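Long-range contacts in protein - conserved hypothetical (Bacillus anthracis, PDB 4LES), which is of unknown function but probably adopts an immunoglobulin-like beta-sandwich fold: residues Y72-D77 / Y201-K206; V85-V90 / I113-E118. All coordinates share one frame; numbering follows the deposited sequence. Where two conformers were deposited one is given.

How the contacts relate
Both contacts involve the four-stranded sheet, but contact 2 lies inside it and contact 1 at its border. Residues 85-90 and 113-118 are hydrogen-bonded neighbours near the centre of the chain, mostly buried, with valines on one face and salt bridges on the other. Residues 72-77 and 201-206 belong to edge strands of two different sheets, and meet at the surface through side chains: an aromatic and aliphatic cluster plus one ion pair. Backbone bonds such as Tyr-72 N to Val-90 O (2.8 Å) tie the two together, since strands 69-79 and 83-96 are adjacent. The contact centres are about 8 Å apart.

Contact 1: residues Y72-D77 / Y201-K206; sequences YAVNKD and YKEQIK. With EOH (ethanol), chain D.
Tyr-72 and Ile-205 mark the tighter end of this contact, their CB atoms 4.4 Å apart. With CG beside the backbone N and anti to the carbonyl carbon (chi1 -58°), the Tyr-72 ring reaches along the C-terminal residues. There Lys-206 passes it obliquely with its aliphatic part: CD is 3.4 Å from Tyr-72 CZ, and Lys-206 CG is 3.5 Å from Tyr-72 CE2. Bends at chi3 and chi4 carry the lysine NZ past the ring to Gly-191 O, with a cation-pi contact to Phe-188. Buried Val-74 continues the apolar row, one methyl on each neighbour: CG2 lies 4.2 Å from Ile-205 CG2, and CG1 is 3.8 Å from Glu-203 CG. The two strands run nearly antiparallel, yet they belong to different sheets of a beta sandwich and close it along one edge through side chains. Each bonds by its backbone to its own sheet, strand 69-79 to strand 83-96 and strand 201-204 to strand 193-197. Each also carries a bulge: a G1 beta bulge at Asn-75 and Lys-76 opposite Val-87, and a classic one at Ile-205 and Lys-206 opposite Trp-193. Beyond Val-74 the packing gives way to a looser, solvent-facing ion pair. Exposed Lys-76 extends fully beyond CG and crosses Glu-203, which bends at chi2, at about a right angle. Its NZ forms a salt bridge to Glu-203 OE2 at 2.9 Å, met on the syn side and 24° out of the carboxylate plane.

Contact 2: residues V85-V90 / I113-E118; sequences VTVKRV and IVVEAE. With PO4 (phosphate ion), chain E.
Ile-113 meets Val-90 obliquely, its CG2 3.6 Å from Val-90 CG1. Val-114 contributes its backbone, the carbonyl O accepting a CA-H...O contact from Val-90 CA at 3.1 Å. Val-115 forms a non-hydrogen-bonded antiparallel pair with Val-90; the two side chains lie side by side, CG2 to CG2 4.2 Å, while Val-115 CG1 faces Val-87 CG1. Glu-116 reaches the opposite face. Its N bonds to Arg-89 O and its O accepts Lys-88 N. Arg-89 CG sits between the backbone N and the carbonyl carbon (chi1 52°); this turn, with the chain extended to NE, lays the arginine alongside the extended glutamate and brings NE and NH2 to the carboxylate. The guanidinium grips it side-on, NE to Glu-116 OE1 at 2.7 Å and NH2 to Glu-116 OE2 at 3.0 Å. Both oxygens lie near the guanidinium plane, but the carboxylate is turned 51° against it and is met from above its own plane. Arg-89 NH2 also binds O3 of a phosphate, probably from the crystallisation liquor, at 3.1 Å. Ala-117 returns to the valine face, paired with Val-87. Glu-118 exchanges backbone hydrogen bonds with Thr-86, and its carboxylate OE1 takes Lys-88 NZ at 2.7 Å from above the carboxylate plane. Strands 69-79 and 174-184 flank the pair within the sheet. The valine face packs on strands 135-139 and 193-197 of the second sheet, whereas on the charged face Tyr-155 of helix 149-158 hydrogen-bonds Glu-116 OE2 and Glu-71 pairs with Arg-89 NH1.

Contact 1: residues Y72-D77 / Y201-K206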
ATOM      1  N   TYR A  72      -3.702 -10.957   2.778  1.00 40.34           N
ATOM      2  CA  TYR A  72      -4.878 -10.507   3.551  1.00 39.45           C
ATOM      3  C   TYR A  72      -5.772  -9.655   2.624  1.00 40.21           C
ATOM      4  O   TYR A  72      -5.422  -8.506   2.278  1.00 44.37           O
ATOM      5  CB  TYR A  72      -4.439  -9.688   4.741  1.00 39.78           C
ATOM      6  CG  TYR A  72      -3.528 -10.411   5.663  1.00 38.32           C
ATOM      7  CD1 TYR A  72      -2.164 -10.430   5.435  1.00 41.05           C
ATOM      8  CD2 TYR A  72      -4.014 -11.073   6.763  1.00 44.16           C
ATOM      9  CE1 TYR A  72      -1.304 -11.103   6.267  1.00 44.51           C
ATOM     10  CE2 TYR A  72      -3.160 -11.768   7.617  1.00 47.82           C
ATOM     11  CZ  TYR A  72      -1.807 -11.785   7.357  1.00 49.75           C
ATOM     12  OH  TYR A  72      -0.933 -12.466   8.198  1.00 54.77           O
ATOM     13  N   ALA A  73      -6.866 -10.237   2.158  1.00 39.00           N
ATOM     14  CA  ALA A  73      -7.796  -9.542   1.261  1.00 44.34           C
ATOM     15  C   ALA A  73      -8.577  -8.491   2.019  1.00 42.23           C
ATOM     16  O   ALA A  73      -8.960  -8.711   3.150  1.00 48.88           O
ATOM     17  CB  ALA A  73      -8.759 -10.521   0.595  1.00 48.26           C
ATOM     18  N   VAL A  74      -8.743  -7.318   1.425  1.00 44.06           N
ATOM     19  CA  VAL A  74      -9.552  -6.246   2.047  1.00 41.05           C
ATOM     20  C   VAL A  74     -10.659  -6.021   1.059  1.00 41.82           C
ATOM     21  O   VAL A  74     -11.816  -6.212   1.387  1.00 42.51           O
ATOM     22  CB  VAL A  74      -8.753  -4.948   2.310  1.00 42.32           C
ATOM     23  CG1 VAL A  74      -9.648  -3.834   2.848  1.00 43.40           C
ATOM     24  CG2 VAL A  74      -7.636  -5.217   3.290  1.00 44.96           C
ATOM     25  N   ASN A  75     -10.316  -5.630  -0.166  1.00 38.64           N
ATOM     26  CA  ASN A  75     -11.339  -5.425  -1.214  1.00 40.98           C
ATOM     27  C   ASN A  75     -12.502  -4.545  -0.801  1.00 40.02           C
ATOM     28  O   ASN A  75     -13.662  -4.890  -1.019  1.00 41.60           O
ATOM     29  CB  ASN A  75     -11.829  -6.786  -1.731  1.00 49.35           C
ATOM     30  CG  ASN A  75     -10.707  -7.581  -2.386  1.00 52.20           C
ATOM     31  OD1 ASN A  75     -10.503  -8.758  -2.106  1.00 61.86           O
ATOM     32  ND2 ASN A  75      -9.936  -6.905  -3.215  1.00 50.50           N
ATOM     33  N   LYS A  76     -12.172  -3.389  -0.225  1.00 38.25           N
ATOM     34  CA  LYS A  76     -13.160  -2.396   0.192  1.00 39.95           C
ATOM     35  C   LYS A  76     -12.847  -1.026  -0.359  1.00 39.42           C
ATOM     36  O   LYS A  76     -11.678  -0.669  -0.492  1.00 37.13           O
ATOM     37  CB  LYS A  76     -13.228  -2.296   1.714  1.00 41.78           C
ATOM     38  CG  LYS A  76     -13.654  -3.600   2.339  1.00 48.74           C
ATOM     39  CD  LYS A  76     -13.916  -3.522   3.832  1.00 51.86           C
ATOM     40  CE  LYS A  76     -14.108  -4.950   4.353  1.00 58.80           C
ATOM     41  NZ  LYS A  76     -14.444  -4.926   5.792  1.00 67.18           N
ATOM     42  N   ASP A  77     -13.897  -0.271  -0.663  0.70 41.98           N
ATOM     43  CA  ASP A  77     -13.793   1.072  -1.203  0.70 45.13           C
ATOM     44  C   ASP A  77     -14.242   2.035  -0.079  0.70 43.26           C
ATOM     45  O   ASP A  77     -15.218   1.776   0.617  0.70 42.91           O
ATOM     46  CB  ASP A  77     -14.660   1.153  -2.474  0.70 50.70           C
ATOM     47  CG  ASP A  77     -14.420   2.410  -3.303  0.70 54.46           C
ATOM     48  OD1 ASP A  77     -13.653   3.304  -2.863  0.70 52.79           O
ATOM     49  OD2 ASP A  77     -15.016   2.490  -4.410  0.70 57.16           O
ATOM     50  N   TYR A 201     -11.111   5.990   8.359  1.00 49.77           N
ATOM     51  CA  TYR A 201     -11.566   4.623   8.408  1.00 48.95           C
ATOM     52  C   TYR A 201     -10.427   3.783   8.939  1.00 50.72           C
ATOM     53  O   TYR A 201      -9.255   4.034   8.618  1.00 52.34           O
ATOM     54  CB  TYR A 201     -11.893   4.104   7.009  1.00 46.75           C
ATOM     55  CG  TYR A 201     -12.939   4.883   6.272  1.00 45.84           C
ATOM     56  CD1 TYR A 201     -12.586   5.940   5.444  1.00 43.28           C
ATOM     57  CD2 TYR A 201     -14.286   4.539   6.371  1.00 46.02           C
ATOM     58  CE1 TYR A 201     -13.544   6.656   4.754  1.00 44.11           C
ATOM     59  CE2 TYR A 201     -15.250   5.237   5.667  1.00 47.87           C
ATOM     60  CZ  TYR A 201     -14.870   6.302   4.856  1.00 44.96           C
ATOM     61  OH  TYR A 201     -15.827   7.025   4.172  1.00 44.56           O
ATOM     62  N   LYS A 202     -10.768   2.772   9.731  1.00 49.06           N
ATOM     63  CA  LYS A 202      -9.789   1.861  10.305  1.00 49.17           C
ATOM     64  C   LYS A 202     -10.285   0.467   9.990  1.00 46.17           C
ATOM     65  O   LYS A 202     -11.326   0.053  10.449  1.00 47.61           O
ATOM     66  CB  LYS A 202      -9.653   2.089  11.803  1.00 56.39           C
ATOM     67  CG  LYS A 202      -8.522   1.322  12.464  1.00 60.55           C
ATOM     68  CD  LYS A 202      -8.356   1.796  13.904  1.00 68.82           C
ATOM     69  CE  LYS A 202      -7.043   1.307  14.487  1.00 73.44           C
ATOM     70  NZ  LYS A 202      -6.778   1.805  15.865  1.00 77.97           N
ATOM     71  N   GLU A 203      -9.556  -0.235   9.153  1.00 45.90           N
ATOM     72  CA  GLU A 203      -9.941  -1.587   8.742  1.00 47.71           C
ATOM     73  C   GLU A 203      -8.932  -2.562   9.328  1.00 44.56           C
ATOM     74  O   GLU A 203      -7.740  -2.458   9.025  1.00 41.93           O
ATOM     75  CB  GLU A 203      -9.895  -1.589   7.213  1.00 50.14           C
ATOM     76  CG  GLU A 203     -10.087  -2.897   6.536  1.00 54.39           C
ATOM     77  CD  GLU A 203     -11.475  -3.422   6.730  1.00 61.65           C
ATOM     78  OE1 GLU A 203     -12.388  -2.605   7.064  1.00 66.22           O
ATOM     79  OE2 GLU A 203     -11.629  -4.647   6.524  1.00 67.56           O
ATOM     80  N   GLN A 204      -9.380  -3.510  10.150  1.00 44.97           N
ATOM     81  CA  GLN A 204      -8.472  -4.487  10.746  1.00 46.61           C
ATOM     82  C   GLN A 204      -8.138  -5.547   9.721  1.00 47.09           C
ATOM     83  O   GLN A 204      -9.025  -6.164   9.161  1.00 48.31           O
ATOM     84  CB  GLN A 204      -9.083  -5.151  11.980  1.00 49.10           C
ATOM     85  CG  GLN A 204      -8.116  -6.097  12.684  1.00 50.91           C
ATOM     86  CD  GLN A 204      -8.675  -6.669  13.960  1.00 57.35           C
ATOM     87  OE1 GLN A 204      -9.823  -6.442  14.301  1.00 60.59           O
ATOM     88  NE2 GLN A 204      -7.853  -7.411  14.686  1.00 61.43           N
ATOM     89  N   ILE A 205      -6.872  -5.771   9.454  1.00 47.18           N
ATOM     90  CA  ILE A 205      -6.557  -6.806   8.497  1.00 48.36           C
ATOM     91  C   ILE A 205      -6.208  -8.121   9.206  1.00 49.54           C
ATOM     92  O   ILE A 205      -6.364  -9.198   8.636  1.00 47.88           O
ATOM     93  CB  ILE A 205      -5.415  -6.396   7.558  1.00 54.77           C
ATOM     94  CG1 ILE A 205      -4.079  -6.496   8.268  1.00 60.92           C
ATOM     95  CG2 ILE A 205      -5.637  -4.996   6.991  1.00 53.92           C
ATOM     96  CD1 ILE A 205      -2.946  -5.984   7.417  1.00 70.91           C
ATOM     97  N   LYS A 206      -5.801  -8.037  10.465  1.00 51.65           N
ATOM     98  CA  LYS A 206      -5.308  -9.209  11.167  1.00 55.72           C
ATOM     99  C   LYS A 206      -5.527  -9.058  12.652  1.00 59.42           C
ATOM    100  O   LYS A 206      -5.564  -7.930  13.164  1.00 57.65           O
ATOM    101  CB  LYS A 206      -3.819  -9.214  10.939  1.00 62.44           C
ATOM    102  CG  LYS A 206      -3.186 -10.548  10.950  1.00 70.39           C
ATOM    103  CD  LYS A 206      -1.756 -10.381  10.467  1.00 68.37           C
ATOM    104  CE  LYS A 206      -0.874  -9.900  11.567  1.00 70.60           C
ATOM    105  NZ  LYS A 206      -0.613 -11.027  12.510  1.00 65.61           N
ATOM    106  OXT LYS A 206      -5.619 -10.031  13.378  1.00 57.86           O
TER
HETATM  107  C1  EOH D 303     -16.424   3.932  -7.395  1.00 82.25           C
HETATM  108  C2  EOH D 303     -17.000   5.168  -8.059  1.00 82.18           C
HETATM  109  O   EOH D 303     -15.320   4.284  -6.551  1.00 76.90           O

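Contact 2: residues V85-V90 / I113-E118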
ATOM      1  N   VAL A  85     -11.215   5.675  -2.343  1.00 39.17           N
ATOM      2  CA  VAL A  85      -9.984   4.934  -2.191  1.00 40.59           C
ATOM      3  C   VAL A  85     -10.279   3.457  -2.003  1.00 38.00           C
ATOM      4  O   VAL A  85     -10.990   3.078  -1.080  1.00 38.10           O
ATOM      5  CB  VAL A  85      -9.196   5.446  -0.970  1.00 43.63           C
ATOM      6  CG1 VAL A  85      -7.949   4.608  -0.760  1.00 48.29           C
ATOM      7  CG2 VAL A  85      -8.840   6.918  -1.145  1.00 47.99           C
ATOM      8  N   THR A  86      -9.756   2.624  -2.888  1.00 38.72           N
ATOM      9  CA  THR A  86      -9.959   1.187  -2.792  1.00 36.74           C
ATOM     10  C   THR A  86      -8.717   0.555  -2.217  1.00 37.55           C
ATOM     11  O   THR A  86      -7.604   0.855  -2.663  1.00 40.73           O
ATOM     12  CB  THR A  86     -10.222   0.583  -4.172  1.00 40.18           C
ATOM     13  OG1 THR A  86     -11.426   1.128  -4.683  1.00 43.89           O
ATOM     14  CG2 THR A  86     -10.376  -0.936  -4.083  1.00 41.67           C
ATOM     15  N   VAL A  87      -8.897  -0.275  -1.194  1.00 35.95           N
ATOM     16  CA  VAL A  87      -7.813  -1.050  -0.620  1.00 35.62           C
ATOM     17  C   VAL A  87      -8.062  -2.489  -1.066  1.00 35.69           C
ATOM     18  O   VAL A  87      -9.092  -3.080  -0.770  1.00 35.90           O
ATOM     19  CB  VAL A  87      -7.743  -0.941   0.903  1.00 37.98           C
ATOM     20  CG1 VAL A  87      -6.594  -1.778   1.444  1.00 37.39           C
ATOM     21  CG2 VAL A  87      -7.524   0.516   1.288  1.00 40.55           C
ATOM     22  N   LYS A  88      -7.118  -3.052  -1.800  1.00 37.87           N
ATOM     23  CA  LYS A  88      -7.341  -4.372  -2.351  1.00 40.23           C
ATOM     24  C   LYS A  88      -6.854  -5.435  -1.430  1.00 36.60           C
ATOM     25  O   LYS A  88      -7.609  -6.254  -0.978  1.00 41.55           O
ATOM     26  CB  LYS A  88      -6.677  -4.475  -3.705  1.00 42.72           C
ATOM     27  CG  LYS A  88      -7.230  -3.468  -4.690  1.00 50.73           C
ATOM     28  CD  LYS A  88      -6.476  -3.560  -6.006  1.00 63.81           C
ATOM     29  CE  LYS A  88      -7.114  -2.649  -7.025  1.00 76.53           C
ATOM     30  NZ  LYS A  88      -6.371  -2.627  -8.318  1.00 89.34           N
ATOM     31  N   ARG A  89      -5.585  -5.423  -1.117  1.00 45.30           N
ATOM     32  CA  ARG A  89      -5.074  -6.418  -0.231  1.00 42.49           C
ATOM     33  C   ARG A  89      -3.820  -5.943   0.424  1.00 39.38           C
ATOM     34  O   ARG A  89      -3.238  -4.929   0.025  1.00 36.87           O
ATOM     35  CB  ARG A  89      -4.819  -7.703  -0.984  1.00 46.77           C
ATOM     36  CG  ARG A  89      -3.971  -7.535  -2.213  1.00 52.21           C
ATOM     37  CD  ARG A  89      -3.732  -8.893  -2.935  1.00 55.44           C
ATOM     38  NE  ARG A  89      -2.682  -8.626  -3.902  1.00 59.12           N
ATOM     39  CZ  ARG A  89      -1.847  -9.511  -4.450  1.00 59.30           C
ATOM     40  NH1 ARG A  89      -1.919 -10.810  -4.173  1.00 60.29           N
ATOM     41  NH2 ARG A  89      -0.925  -9.065  -5.300  1.00 59.06           N
ATOM     42  N   VAL A  90      -3.434  -6.674   1.464  1.00 37.49           N
ATOM     43  CA  VAL A  90      -2.199  -6.423   2.178  1.00 36.71           C
ATOM     44  C   VAL A  90      -1.426  -7.725   2.011  1.00 38.02           C
ATOM     45  O   VAL A  90      -1.998  -8.796   2.200  1.00 38.51           O
ATOM     46  CB  VAL A  90      -2.435  -6.133   3.660  1.00 37.78           C
ATOM     47  CG1 VAL A  90      -1.116  -6.059   4.397  1.00 39.24           C
ATOM     48  CG2 VAL A  90      -3.240  -4.849   3.832  1.00 37.20           C
ATOM     49  N   ILE A 113       5.755  -5.467   3.994  1.00 46.19           N
ATOM     50  CA  ILE A 113       4.293  -5.500   4.080  1.00 43.45           C
ATOM     51  C   ILE A 113       3.856  -4.566   2.984  1.00 44.58           C
ATOM     52  O   ILE A 113       4.251  -3.393   2.982  1.00 40.99           O
ATOM     53  CB  ILE A 113       3.750  -5.010   5.429  1.00 42.57           C
ATOM     54  CG1 ILE A 113       4.297  -5.892   6.565  1.00 46.02           C
ATOM     55  CG2 ILE A 113       2.221  -5.055   5.441  1.00 42.56           C
ATOM     56  CD1 ILE A 113       3.953  -7.373   6.416  1.00 45.63           C
ATOM     57  N   VAL A 114       3.118  -5.099   2.015  1.00 40.34           N
ATOM     58  CA  VAL A 114       2.645  -4.307   0.884  1.00 39.85           C
ATOM     59  C   VAL A 114       1.159  -4.038   1.036  1.00 38.11           C
ATOM     60  O   VAL A 114       0.389  -4.959   1.231  1.00 38.88           O
ATOM     61  CB  VAL A 114       2.819  -5.068  -0.445  1.00 42.20           C
ATOM     62  CG1 VAL A 114       2.326  -4.226  -1.625  1.00 42.81           C
ATOM     63  CG2 VAL A 114       4.269  -5.468  -0.646  1.00 43.32           C
ATOM     64  N   VAL A 115       0.762  -2.777   1.001  1.00 37.63           N
ATOM     65  CA  VAL A 115      -0.662  -2.405   1.016  1.00 35.82           C
ATOM     66  C   VAL A 115      -0.997  -1.950  -0.417  1.00 36.14           C
ATOM     67  O   VAL A 115      -0.505  -0.920  -0.885  1.00 38.68           O
ATOM     68  CB  VAL A 115      -0.946  -1.265   2.024  1.00 36.67           C
ATOM     69  CG1 VAL A 115      -2.395  -0.843   1.978  1.00 37.40           C
ATOM     70  CG2 VAL A 115      -0.570  -1.671   3.449  1.00 38.74           C
ATOM     71  N   GLU A 116      -1.800  -2.723  -1.124  1.00 35.96           N
ATOM     72  CA  GLU A 116      -2.241  -2.363  -2.477  1.00 39.07           C
ATOM     73  C   GLU A 116      -3.506  -1.508  -2.386  1.00 37.91           C
ATOM     74  O   GLU A 116      -4.517  -1.931  -1.853  1.00 38.50           O
ATOM     75  CB  GLU A 116      -2.550  -3.607  -3.296  1.00 43.24           C
ATOM     76  CG  GLU A 116      -1.317  -4.401  -3.669  1.00 47.58           C
ATOM     77  CD  GLU A 116      -1.641  -5.580  -4.568  1.00 56.05           C
ATOM     78  OE1 GLU A 116      -2.818  -6.031  -4.581  1.00 60.69           O
ATOM     79  OE2 GLU A 116      -0.712  -6.067  -5.249  1.00 63.53           O
ATOM     80  N   ALA A 117      -3.438  -0.318  -2.940  1.00 38.44           N
ATOM     81  CA  ALA A 117      -4.536   0.617  -2.884  1.00 40.03           C
ATOM     82  C   ALA A 117      -4.598   1.438  -4.140  1.00 40.65           C
ATOM     83  O   ALA A 117      -3.638   1.507  -4.909  1.00 40.75           O
ATOM     84  CB  ALA A 117      -4.335   1.550  -1.696  1.00 41.11           C
ATOM     85  N   GLU A 118      -5.735   2.075  -4.353  1.00 41.10           N
ATOM     86  CA  GLU A 118      -5.879   2.979  -5.490  1.00 43.37           C
ATOM     87  C   GLU A 118      -6.912   4.076  -5.191  1.00 40.76           C
ATOM     88  O   GLU A 118      -7.772   3.893  -4.336  1.00 38.47           O
ATOM     89  CB  GLU A 118      -6.207   2.192  -6.750  1.00 47.82           C
ATOM     90  CG  GLU A 118      -7.477   1.374  -6.692  1.00 51.99           C
ATOM     91  CD  GLU A 118      -7.650   0.526  -7.949  1.00 57.73           C
ATOM     92  OE1 GLU A 118      -6.629   0.016  -8.460  1.00 57.89           O
ATOM     93  OE2 GLU A 118      -8.798   0.367  -8.412  1.00 57.92           O
TER
HETATM   94  P   PO4 E 304       1.294 -11.865  -5.835  0.65 67.50           P
HETATM   95  O1  PO4 E 304       1.524 -10.743  -4.845  0.65 62.46           O
HETATM   96  O2  PO4 E 304       0.603 -13.032  -5.183  0.65 65.60           O
HETATM   97  O3  PO4 E 304       0.421 -11.337  -6.929  0.65 70.73           O
HETATM   98  O4  PO4 E 304       2.613 -12.323  -6.395  0.65 65.33           O